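Local coordinates for glucosidase (Croceicoccus marinus, PDB 5Z3K), which probably hydrolyses O-glycosidic bonds as a beta-glucosidase of glycoside hydrolase family 39, at residues A[43-47]-A[97-101]; A[22-28]-A[49-55]; A[86-92]-A[132-137]; A[58-62]-A[91-95]. The contacts are given in a common frame with arbitrary orientation. Residues are numbered along the deposited sequence.

Interaction 1: A[43-47]-A[97-101]; sequences LDVWR and QTRSI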
# COMPACT_ATOMS: atom_id res chain seq x y z
N LEU A 43 0.55 16.60 -1.89
CA LEU A 43 1.26 15.87 -2.94
C LEU A 43 2.77 15.91 -2.74
O LEU A 43 3.47 14.93 -3.05
CB LEU A 43 0.89 16.46 -4.31
CG LEU A 43 1.50 15.78 -5.53
CD1 LEU A 43 1.00 14.33 -5.63
CD2 LEU A 43 1.17 16.58 -6.82
N ASP A 44 3.30 17.03 -2.24
CA ASP A 44 4.74 17.10 -2.02
C ASP A 44 5.20 16.09 -0.97
O ASP A 44 6.35 15.65 -1.02
CB ASP A 44 5.16 18.51 -1.59
CG ASP A 44 6.66 18.68 -1.56
OD1 ASP A 44 7.30 18.63 -2.63
OD2 ASP A 44 7.21 18.86 -0.45
N VAL A 45 4.33 15.74 -0.01
CA VAL A 45 4.70 14.71 0.96
C VAL A 45 4.79 13.35 0.29
O VAL A 45 5.69 12.55 0.58
CB VAL A 45 3.71 14.68 2.15
CG1 VAL A 45 4.13 13.64 3.21
CG2 VAL A 45 3.58 16.06 2.80
N TRP A 46 3.86 13.05 -0.62
CA TRP A 46 3.95 11.80 -1.37
C TRP A 46 5.23 11.75 -2.20
O TRP A 46 5.90 10.71 -2.28
CB TRP A 46 2.72 11.64 -2.28
CG TRP A 46 1.45 11.25 -1.61
CD1 TRP A 46 1.12 11.40 -0.30
CD2 TRP A 46 0.31 10.65 -2.24
NE1 TRP A 46 -0.15 10.92 -0.07
CE2 TRP A 46 -0.67 10.45 -1.24
CE3 TRP A 46 0.02 10.27 -3.56
CZ2 TRP A 46 -1.92 9.88 -1.52
CZ3 TRP A 46 -1.23 9.71 -3.83
CH2 TRP A 46 -2.18 9.52 -2.82
N ARG A 47 5.60 12.88 -2.80
CA ARG A 47 6.86 12.96 -3.54
C ARG A 47 8.05 12.71 -2.63
O ARG A 47 8.93 11.90 -2.96
CB ARG A 47 6.99 14.34 -4.21
CG ARG A 47 8.25 14.48 -5.05
CD ARG A 47 8.68 15.95 -5.18
NE ARG A 47 8.76 16.59 -3.88
CZ ARG A 47 9.73 16.40 -3.00
NH1 ARG A 47 10.75 15.58 -3.27
NH2 ARG A 47 9.70 17.04 -1.83
N GLN A 97 -1.47 14.40 -11.26
CA GLN A 97 -0.71 14.61 -10.02
C GLN A 97 0.16 13.40 -9.72
O GLN A 97 1.34 13.55 -9.37
CB GLN A 97 -1.66 14.86 -8.84
CG GLN A 97 -2.36 16.22 -8.88
CD GLN A 97 -3.49 16.30 -7.87
OE1 GLN A 97 -3.71 15.38 -7.08
NE2 GLN A 97 -4.23 17.42 -7.90
N THR A 98 -0.41 12.21 -9.86
CA THR A 98 0.33 11.00 -9.52
C THR A 98 1.51 10.81 -10.47
O THR A 98 2.62 10.48 -10.03
CB THR A 98 -0.61 9.79 -9.56
OG1 THR A 98 -1.70 10.00 -8.65
CG2 THR A 98 0.15 8.52 -9.18
N ARG A 99 1.30 11.04 -11.77
CA ARG A 99 2.40 10.87 -12.71
C ARG A 99 3.48 11.93 -12.50
O ARG A 99 4.66 11.66 -12.77
CB ARG A 99 1.88 10.91 -14.15
CG ARG A 99 0.88 9.79 -14.51
CD ARG A 99 1.51 8.38 -14.42
NE ARG A 99 2.56 8.19 -15.41
CZ ARG A 99 3.56 7.32 -15.30
NH1 ARG A 99 3.67 6.57 -14.21
NH2 ARG A 99 4.46 7.22 -16.26
N SER A 100 3.12 13.13 -12.01
CA SER A 100 4.10 14.19 -11.85
C SER A 100 5.12 13.88 -10.75
O SER A 100 6.20 14.47 -10.76
CB SER A 100 3.40 15.52 -11.57
OG SER A 100 3.00 15.60 -10.21
N ILE A 101 4.80 12.98 -9.82
CA ILE A 101 5.77 12.55 -8.82
C ILE A 101 6.39 11.20 -9.18
O ILE A 101 7.10 10.61 -8.36
CB ILE A 101 5.14 12.50 -7.41
CG1 ILE A 101 4.07 11.40 -7.32
CG2 ILE A 101 4.59 13.88 -7.02
CD1 ILE A 101 3.73 11.02 -5.91
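In a TIM barrel successive outer helices lie side by side; here helix 43-48 packs against the C-terminal part of helix 89-100 through apolar side chains. Leu43 leads: its CD2 lies 3.9 Å from Gln97 CB and its CD1 3.9 Å from Ile101 CG2, so the leucine spans the last turn of the partner helix. Asp44 faces away and forms a salt bridge within its own helix, OD1 accepting from Arg47 NE at 2.8 Å. Trp46 turns its CA-to-CB bond toward the partner; its CB touches Ile101 CD1 at 3.8 Å, while the indole NE1 is hydrogen-bonded to Ala304 O, in the segment that follows strand 298-301. Arg47 contributes aliphatic carbon, and its guanidinium runs back to Asp44. Ile101, just past the helix, is thus gripped by Leu43, Trp46 and Arg47. In the partner segment Ser100 OG donates a hydrogen bond to Gln97 O at 2.8 Å, and the closest approach between the two segments is Arg47 CB to Ile101 CG2, 3.7 Å.

Interaction 2: A[22-28]-A[49-55]; sequences QLHGTSG and AQVTLVR
The first beta-alpha-beta unit of a TIM barrel places two parallel strands side by side, and this contact joins strands 25-27 and 53-55 of that unit, with helix 43-48 as the crossover. The short strand axes approach to 4.6 Å with their directions 27° apart. Thr26 pairs with Val54 (CA-CA 5.1 Å): Thr26 N donates to Leu53 O at 2.9 Å, and Arg55 N donates to Thr26 O at 2.9 Å. Thr26 and Val54 point to one face, toward Trp46 of the crossover helix; Ser27, Leu53 and Arg55 point to the other. Before the strands, His24 centres an inverse gamma turn (phi/psi -85/66), and its O accepts from Thr52 N at 3.0 Å. The t rotamer of His24 brings its ring to the other segment, His24 CD2 lying 3.4 Å from Ala49 O. Gln50, at positive phi (55/45), closes a Schellman motif at the helix end. Thr52 (chi1 p) binds two waters: one lies 2.7 Å from both Thr52 OG1 and Gln22 O; the second lies 3.0 Å from Thr52 OG1 and 2.9 Å from His24 N. A third water joins Gly28 N (3.0 Å) to Arg55 O (2.7 Å). Arg55 extends to salt bridges with Glu153 and Asp156. Direct backbone bonds thus run from His24 to Arg55, leaving the buried Leu53 N without a partner, while waters bridge the segments at both ends.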
# COMPACT_ATOMS: atom_id res chain seq x y z
N GLN A 22 10.31 -2.23 -4.60
CA GLN A 22 9.58 -0.97 -4.41
C GLN A 22 8.13 -1.27 -4.05
O GLN A 22 7.26 -1.38 -4.93
CB GLN A 22 9.69 -0.10 -5.65
CG GLN A 22 10.95 0.77 -5.66
CD GLN A 22 12.22 -0.04 -5.88
OE1 GLN A 22 12.38 -0.70 -6.91
NE2 GLN A 22 13.13 -0.00 -4.91
N LEU A 23 7.86 -1.40 -2.75
CA LEU A 23 6.53 -1.73 -2.27
C LEU A 23 5.78 -0.53 -1.69
O LEU A 23 4.71 -0.71 -1.08
CB LEU A 23 6.61 -2.84 -1.22
CG LEU A 23 7.18 -4.19 -1.68
CD1 LEU A 23 6.95 -5.28 -0.60
CD2 LEU A 23 6.55 -4.58 -2.98
N HIS A 24 6.30 0.69 -1.86
CA HIS A 24 5.70 1.86 -1.22
C HIS A 24 4.56 2.43 -2.07
O HIS A 24 4.63 3.55 -2.58
CB HIS A 24 6.73 2.95 -0.95
CG HIS A 24 6.37 3.83 0.21
ND1 HIS A 24 6.23 3.34 1.49
CD2 HIS A 24 6.16 5.17 0.29
CE1 HIS A 24 5.91 4.33 2.31
NE2 HIS A 24 5.87 5.45 1.61
N GLY A 25 3.50 1.65 -2.18
CA GLY A 25 2.27 2.15 -2.76
C GLY A 25 1.32 2.67 -1.70
O GLY A 25 1.46 2.37 -0.52
N THR A 26 0.32 3.45 -2.13
CA THR A 26 -0.64 3.97 -1.16
C THR A 26 -1.92 4.35 -1.89
O THR A 26 -1.99 4.35 -3.12
CB THR A 26 -0.10 5.18 -0.40
OG1 THR A 26 -0.90 5.40 0.76
CG2 THR A 26 -0.15 6.43 -1.27
N SER A 27 -2.93 4.67 -1.11
CA SER A 27 -4.19 5.16 -1.64
C SER A 27 -4.53 6.46 -0.93
O SER A 27 -3.87 6.84 0.05
CB SER A 27 -5.31 4.13 -1.47
OG SER A 27 -5.76 4.11 -0.13
N GLY A 28 -5.55 7.14 -1.43
CA GLY A 28 -5.98 8.41 -0.89
C GLY A 28 -5.95 9.51 -1.94
O GLY A 28 -5.52 9.31 -3.08
N ALA A 49 8.08 11.13 0.14
CA ALA A 49 8.04 9.73 0.56
C ALA A 49 8.40 8.77 -0.57
O ALA A 49 8.46 7.56 -0.32
CB ALA A 49 6.64 9.40 1.09
N GLN A 50 8.59 9.27 -1.79
CA GLN A 50 8.86 8.42 -2.96
C GLN A 50 7.79 7.34 -3.15
O GLN A 50 8.10 6.17 -3.39
CB GLN A 50 10.26 7.81 -2.87
CG GLN A 50 11.32 8.86 -2.54
CD GLN A 50 12.59 8.70 -3.35
OE1 GLN A 50 12.56 8.32 -4.52
NE2 GLN A 50 13.72 9.01 -2.73
N VAL A 51 6.52 7.73 -3.01
CA VAL A 51 5.41 6.85 -3.39
C VAL A 51 5.63 6.38 -4.82
O VAL A 51 5.91 7.20 -5.71
CB VAL A 51 4.07 7.59 -3.23
CG1 VAL A 51 2.93 6.84 -3.95
CG2 VAL A 51 3.74 7.79 -1.74
N THR A 52 5.50 5.07 -5.07
CA THR A 52 5.71 4.50 -6.39
C THR A 52 4.45 3.94 -7.04
O THR A 52 4.48 3.60 -8.23
CB THR A 52 6.76 3.37 -6.34
OG1 THR A 52 6.44 2.47 -5.27
CG2 THR A 52 8.16 3.94 -6.12
N LEU A 53 3.34 3.83 -6.30
CA LEU A 53 2.13 3.23 -6.83
C LEU A 53 0.96 3.82 -6.06
O LEU A 53 1.05 3.97 -4.84
CB LEU A 53 2.14 1.70 -6.70
CG LEU A 53 0.99 0.90 -7.32
CD1 LEU A 53 0.85 1.20 -8.82
CD2 LEU A 53 1.18 -0.59 -7.10
N VAL A 54 -0.09 4.20 -6.77
CA VAL A 54 -1.26 4.81 -6.14
C VAL A 54 -2.51 4.07 -6.59
O VAL A 54 -2.80 4.00 -7.79
CB VAL A 54 -1.38 6.31 -6.45
CG1 VAL A 54 -2.65 6.86 -5.82
CG2 VAL A 54 -0.14 7.06 -5.93
N ARG A 55 -3.26 3.54 -5.62
CA ARG A 55 -4.58 2.96 -5.89
C ARG A 55 -5.61 4.08 -5.98
O ARG A 55 -5.61 5.00 -5.14
CB ARG A 55 -4.96 1.98 -4.78
CG ARG A 55 -6.24 1.18 -5.00
CD ARG A 55 -6.33 0.01 -4.00
NE ARG A 55 -7.41 -0.93 -4.36
CZ ARG A 55 -8.63 -0.92 -3.82
NH1 ARG A 55 -8.95 -0.03 -2.88
NH2 ARG A 55 -9.54 -1.80 -4.22
O HOH W 1 5.38 0.14 -6.11
O HOH W 2 8.54 1.77 -3.30
O HOH W 3 -7.23 6.65 -3.81

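Interaction 3: A[86-92]-A[132-137]; sequences YNFAATD and NIVRHY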
# COMPACT_ATOMS: atom_id res chain seq x y z
N TYR A 86 -18.09 10.97 -21.35
CA TYR A 86 -17.27 10.55 -20.21
C TYR A 86 -16.97 11.75 -19.32
O TYR A 86 -16.92 12.89 -19.78
CB TYR A 86 -15.96 9.93 -20.69
CG TYR A 86 -16.16 8.63 -21.43
CD1 TYR A 86 -16.63 8.62 -22.74
CD2 TYR A 86 -15.88 7.41 -20.82
CE1 TYR A 86 -16.83 7.43 -23.42
CE2 TYR A 86 -16.07 6.21 -21.50
CZ TYR A 86 -16.55 6.23 -22.80
OH TYR A 86 -16.75 5.05 -23.48
N ASN A 87 -16.77 11.48 -18.04
CA ASN A 87 -16.52 12.51 -17.03
C ASN A 87 -15.12 12.26 -16.47
O ASN A 87 -14.96 11.60 -15.43
CB ASN A 87 -17.63 12.49 -15.94
CG ASN A 87 -17.35 13.42 -14.77
OD1 ASN A 87 -16.59 14.38 -14.88
ND2 ASN A 87 -17.97 13.12 -13.63
N PHE A 88 -14.10 12.74 -17.19
CA PHE A 88 -12.71 12.46 -16.87
C PHE A 88 -12.04 13.56 -16.04
O PHE A 88 -10.92 13.33 -15.55
CB PHE A 88 -11.88 12.26 -18.15
CG PHE A 88 -12.18 10.98 -18.91
CD1 PHE A 88 -12.18 9.75 -18.28
CD2 PHE A 88 -12.41 11.03 -20.28
CE1 PHE A 88 -12.42 8.57 -19.00
CE2 PHE A 88 -12.65 9.85 -21.01
CZ PHE A 88 -12.66 8.62 -20.37
N ALA A 89 -12.67 14.71 -15.85
CA ALA A 89 -11.94 15.90 -15.41
C ALA A 89 -11.22 15.66 -14.08
O ALA A 89 -10.00 15.87 -13.98
CB ALA A 89 -12.87 17.10 -15.31
N ALA A 90 -11.96 15.25 -13.04
CA ALA A 90 -11.31 15.15 -11.74
C ALA A 90 -10.30 14.01 -11.74
O ALA A 90 -9.20 14.14 -11.18
CB ALA A 90 -12.35 14.95 -10.63
N THR A 91 -10.66 12.89 -12.37
CA THR A 91 -9.74 11.77 -12.45
C THR A 91 -8.48 12.14 -13.24
O THR A 91 -7.36 11.76 -12.86
CB THR A 91 -10.44 10.56 -13.07
OG1 THR A 91 -11.64 10.28 -12.35
CG2 THR A 91 -9.53 9.33 -13.02
N ASP A 92 -8.64 12.91 -14.31
CA ASP A 92 -7.49 13.41 -15.05
C ASP A 92 -6.55 14.19 -14.14
O ASP A 92 -5.33 14.08 -14.25
CB ASP A 92 -7.93 14.34 -16.19
CG ASP A 92 -8.48 13.60 -17.39
OD1 ASP A 92 -8.43 12.35 -17.42
OD2 ASP A 92 -8.97 14.29 -18.31
N ASN A 132 -12.80 2.25 -23.36
CA ASN A 132 -12.44 3.63 -23.69
C ASN A 132 -11.93 4.41 -22.49
O ASN A 132 -11.20 5.39 -22.68
CB ASN A 132 -13.63 4.36 -24.32
CG ASN A 132 -13.87 3.91 -25.76
OD1 ASN A 132 -12.97 3.37 -26.41
ND2 ASN A 132 -15.09 4.13 -26.25
N ILE A 133 -12.30 4.03 -21.27
CA ILE A 133 -11.63 4.59 -20.10
C ILE A 133 -10.16 4.21 -20.14
O ILE A 133 -9.27 5.03 -19.89
CB ILE A 133 -12.31 4.13 -18.80
CG1 ILE A 133 -13.69 4.80 -18.68
CG2 ILE A 133 -11.43 4.42 -17.58
CD1 ILE A 133 -14.61 4.11 -17.73
N VAL A 134 -9.88 2.94 -20.47
CA VAL A 134 -8.50 2.49 -20.55
C VAL A 134 -7.77 3.22 -21.68
O VAL A 134 -6.63 3.66 -21.51
CB VAL A 134 -8.44 0.96 -20.73
CG1 VAL A 134 -7.01 0.49 -20.93
CG2 VAL A 134 -9.07 0.26 -19.52
N ARG A 135 -8.42 3.35 -22.84
CA ARG A 135 -7.80 4.05 -23.96
C ARG A 135 -7.55 5.52 -23.63
O ARG A 135 -6.58 6.11 -24.11
CB ARG A 135 -8.69 3.94 -25.20
CG ARG A 135 -8.62 2.58 -25.87
CD ARG A 135 -9.42 2.53 -27.18
NE ARG A 135 -9.41 1.17 -27.71
CZ ARG A 135 -8.34 0.60 -28.27
NH1 ARG A 135 -7.21 1.29 -28.41
NH2 ARG A 135 -8.41 -0.65 -28.71
N HIS A 136 -8.42 6.12 -22.82
CA HIS A 136 -8.19 7.50 -22.41
C HIS A 136 -6.93 7.63 -21.57
O HIS A 136 -6.18 8.60 -21.71
CB HIS A 136 -9.42 8.02 -21.65
CG HIS A 136 -9.24 9.39 -21.10
ND1 HIS A 136 -9.34 10.53 -21.87
CD2 HIS A 136 -8.98 9.81 -19.84
CE1 HIS A 136 -9.15 11.60 -21.11
NE2 HIS A 136 -8.92 11.19 -19.87
N TYR A 137 -6.65 6.66 -20.70
CA TYR A 137 -5.50 6.78 -19.81
C TYR A 137 -4.25 6.08 -20.32
O TYR A 137 -3.19 6.26 -19.73
CB TYR A 137 -5.86 6.28 -18.41
CG TYR A 137 -6.79 7.27 -17.74
CD1 TYR A 137 -6.36 8.55 -17.43
CD2 TYR A 137 -8.13 6.95 -17.49
CE1 TYR A 137 -7.20 9.48 -16.86
CE2 TYR A 137 -8.98 7.88 -16.91
CZ TYR A 137 -8.51 9.14 -16.59
OH TYR A 137 -9.36 10.09 -16.05
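One carboxylate oxygen gathers two side chains of the facing helix: Asp92 OD1 accepts from His136 NE2 at 2.8 Å, with a nearly straight N-H...O angle of 162°, and more weakly from Tyr137 OH, also at 2.8 Å. The imidazole's other nitrogen, ND1, is hydrogen-bonded to Trp141 O, so both ring nitrogens are bonded, which is consistent with a well-defined ring orientation. The ring lies flat against Phe88: the two rings stack face to face, centroids 3.5 Å apart and planes only 3° from parallel, with His136 NE2 3.4 Å from Phe88 CG. Tyr137 completes an aromatic cluster, its CE2 4.0 Å from Phe88 CD1, and its OH also touches Thr91 CG2 at 3.1 Å. Farther out, Ile133 CG1 fills the space at the ring edges of Phe88 and Tyr86, 4.0 Å from Phe88 CE1 and 4.0 Å from Tyr86 CE2. At the margin Tyr86 OH lies 3.3 Å from Asn132 CB, and both Tyr86 OH and Asn132 ND2 bond to Pro80 O. Polar pairing and ring stacking here join the start of helix 89-100 and the residues before it to helix 123-138, two successive helices in the outer layer of the TIM barrel.

Interaction 4: A[58-62]-A[91-95]; sequences DWVSR and TDTWV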
# COMPACT_ATOMS: atom_id res chain seq x y z
N ASP A 58 -9.97 5.50 -3.65
CA ASP A 58 -10.50 6.54 -2.78
C ASP A 58 -10.71 7.88 -3.50
O ASP A 58 -11.35 8.77 -2.93
CB ASP A 58 -9.59 6.69 -1.56
CG ASP A 58 -9.59 5.44 -0.70
OD1 ASP A 58 -10.69 5.00 -0.29
OD2 ASP A 58 -8.52 4.85 -0.49
N TRP A 59 -10.24 8.01 -4.73
CA TRP A 59 -10.59 9.16 -5.55
C TRP A 59 -12.09 9.16 -5.86
O TRP A 59 -12.80 8.17 -5.65
CB TRP A 59 -9.80 9.16 -6.86
CG TRP A 59 -8.30 9.16 -6.74
CD1 TRP A 59 -7.54 9.37 -5.60
CD2 TRP A 59 -7.37 8.95 -7.81
NE1 TRP A 59 -6.20 9.30 -5.91
CE2 TRP A 59 -6.07 9.04 -7.25
CE3 TRP A 59 -7.51 8.69 -9.18
CZ2 TRP A 59 -4.92 8.88 -8.03
CZ3 TRP A 59 -6.36 8.53 -9.95
CH2 TRP A 59 -5.08 8.63 -9.37
N VAL A 60 -12.56 10.28 -6.39
CA VAL A 60 -13.89 10.36 -6.98
C VAL A 60 -13.77 9.91 -8.43
O VAL A 60 -13.86 10.73 -9.36
CB VAL A 60 -14.47 11.78 -6.83
CG1 VAL A 60 -15.87 11.88 -7.47
CG2 VAL A 60 -14.53 12.16 -5.35
N SER A 61 -13.55 8.61 -8.64
CA SER A 61 -13.17 8.06 -9.95
C SER A 61 -13.80 6.69 -10.14
O SER A 61 -13.14 5.73 -10.57
CB SER A 61 -11.65 7.95 -10.08
OG SER A 61 -11.05 9.22 -9.88
N ARG A 62 -15.09 6.59 -9.84
CA ARG A 62 -15.82 5.34 -9.90
C ARG A 62 -16.56 5.21 -11.22
O ARG A 62 -17.03 6.20 -11.79
CB ARG A 62 -16.80 5.24 -8.73
CG ARG A 62 -16.15 5.35 -7.37
CD ARG A 62 -15.32 4.13 -7.05
NE ARG A 62 -14.72 4.28 -5.73
CZ ARG A 62 -15.36 4.07 -4.58
NH1 ARG A 62 -16.63 3.67 -4.56
NH2 ARG A 62 -14.70 4.25 -3.44
N THR A 91 -10.66 12.89 -12.37
CA THR A 91 -9.74 11.77 -12.45
C THR A 91 -8.48 12.14 -13.24
O THR A 91 -7.36 11.76 -12.86
CB THR A 91 -10.44 10.56 -13.07
OG1 THR A 91 -11.64 10.28 -12.35
CG2 THR A 91 -9.53 9.33 -13.02
N ASP A 92 -8.64 12.91 -14.31
CA ASP A 92 -7.49 13.41 -15.05
C ASP A 92 -6.55 14.19 -14.14
O ASP A 92 -5.33 14.08 -14.25
CB ASP A 92 -7.93 14.34 -16.19
CG ASP A 92 -8.48 13.60 -17.39
OD1 ASP A 92 -8.43 12.35 -17.42
OD2 ASP A 92 -8.97 14.29 -18.31
N THR A 93 -7.11 15.00 -13.25
CA THR A 93 -6.29 15.82 -12.37
C THR A 93 -5.48 14.94 -11.42
O THR A 93 -4.27 15.13 -11.26
CB THR A 93 -7.19 16.79 -11.61
OG1 THR A 93 -7.77 17.68 -12.56
CG2 THR A 93 -6.40 17.60 -10.58
N TRP A 94 -6.12 13.93 -10.82
CA TRP A 94 -5.42 13.06 -9.89
C TRP A 94 -4.40 12.18 -10.61
O TRP A 94 -3.32 11.90 -10.08
CB TRP A 94 -6.43 12.23 -9.11
CG TRP A 94 -7.17 13.05 -8.07
CD1 TRP A 94 -6.62 13.92 -7.17
CD2 TRP A 94 -8.59 13.06 -7.82
NE1 TRP A 94 -7.60 14.47 -6.38
CE2 TRP A 94 -8.82 13.96 -6.76
CE3 TRP A 94 -9.68 12.40 -8.40
CZ2 TRP A 94 -10.10 14.23 -6.26
CZ3 TRP A 94 -10.96 12.67 -7.90
CH2 TRP A 94 -11.16 13.57 -6.85
N VAL A 95 -4.73 11.73 -11.83
CA VAL A 95 -3.77 10.96 -12.62
C VAL A 95 -2.55 11.81 -12.94
O VAL A 95 -1.41 11.37 -12.81
CB VAL A 95 -4.45 10.42 -13.89
CG1 VAL A 95 -3.41 9.96 -14.92
CG2 VAL A 95 -5.40 9.27 -13.53
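Two tryptophans meet here without a regular stack: the indoles of Trp59 and Trp94 are inclined at 31°, their five-membered rings 4.6 Å apart between centroids, and it is an aliphatic carbon that covers the ring face. Trp94 CB sits 3.5 Å from the centroid of the Trp59 six-membered ring and only 5° off its normal, a nearly ideal CH-pi contact. Trp59 CB packs 3.6 Å from Trp94 CE3, an apolar contact that meets the Trp94 ring obliquely. The far end of the Trp59 ring extends to Val95, with CZ3 3.8 Å from Val95 CG2. In a TIM barrel the loops at the C-terminal ends of the strands lead to the outer helices; residues 58-62 belong to such a loop, after strand 53-55, and fold back on helix 89-100 to which it leads. Val60 is the centre of an inverse gamma turn; its N lies 3.2 Å from Trp94 CZ3 and its CB 3.8 Å from Trp94 CH2. Both indole nitrogens find partners outside the pair: Trp94 NE1 bonds to Ala31 O, and Trp59 NE1 weakly to Gly28 O. The direct polar tie is between hydroxyls, Ser61 OG and Thr91 OG1, hydrogen-bonded at 2.8 Å.

How the interactions relate
The four contacts follow a TIM barrel from its wall outward. Interaction 2 lies deepest and relies on backbone hydrogen bonds and waters; interaction 1, at the surface, is apolar between its segments. Interactions 3 and 4 are buried too but farther from the chain centre, and combine aromatic packing with side-chain hydrogen bonds. Helix 89-100 serves three of them: its start in interaction 3, its middle in interaction 4, its end in interaction 1. Thr91 takes part in both 3 and 4, and Val95 touches Tyr137 between them. Trp46 and Thr98 of interaction 1 pack on Val54 of interaction 2, while Ser27 OG is hydrogen-bonded to Asp58 OD2, tying the strands to the loop 58-62.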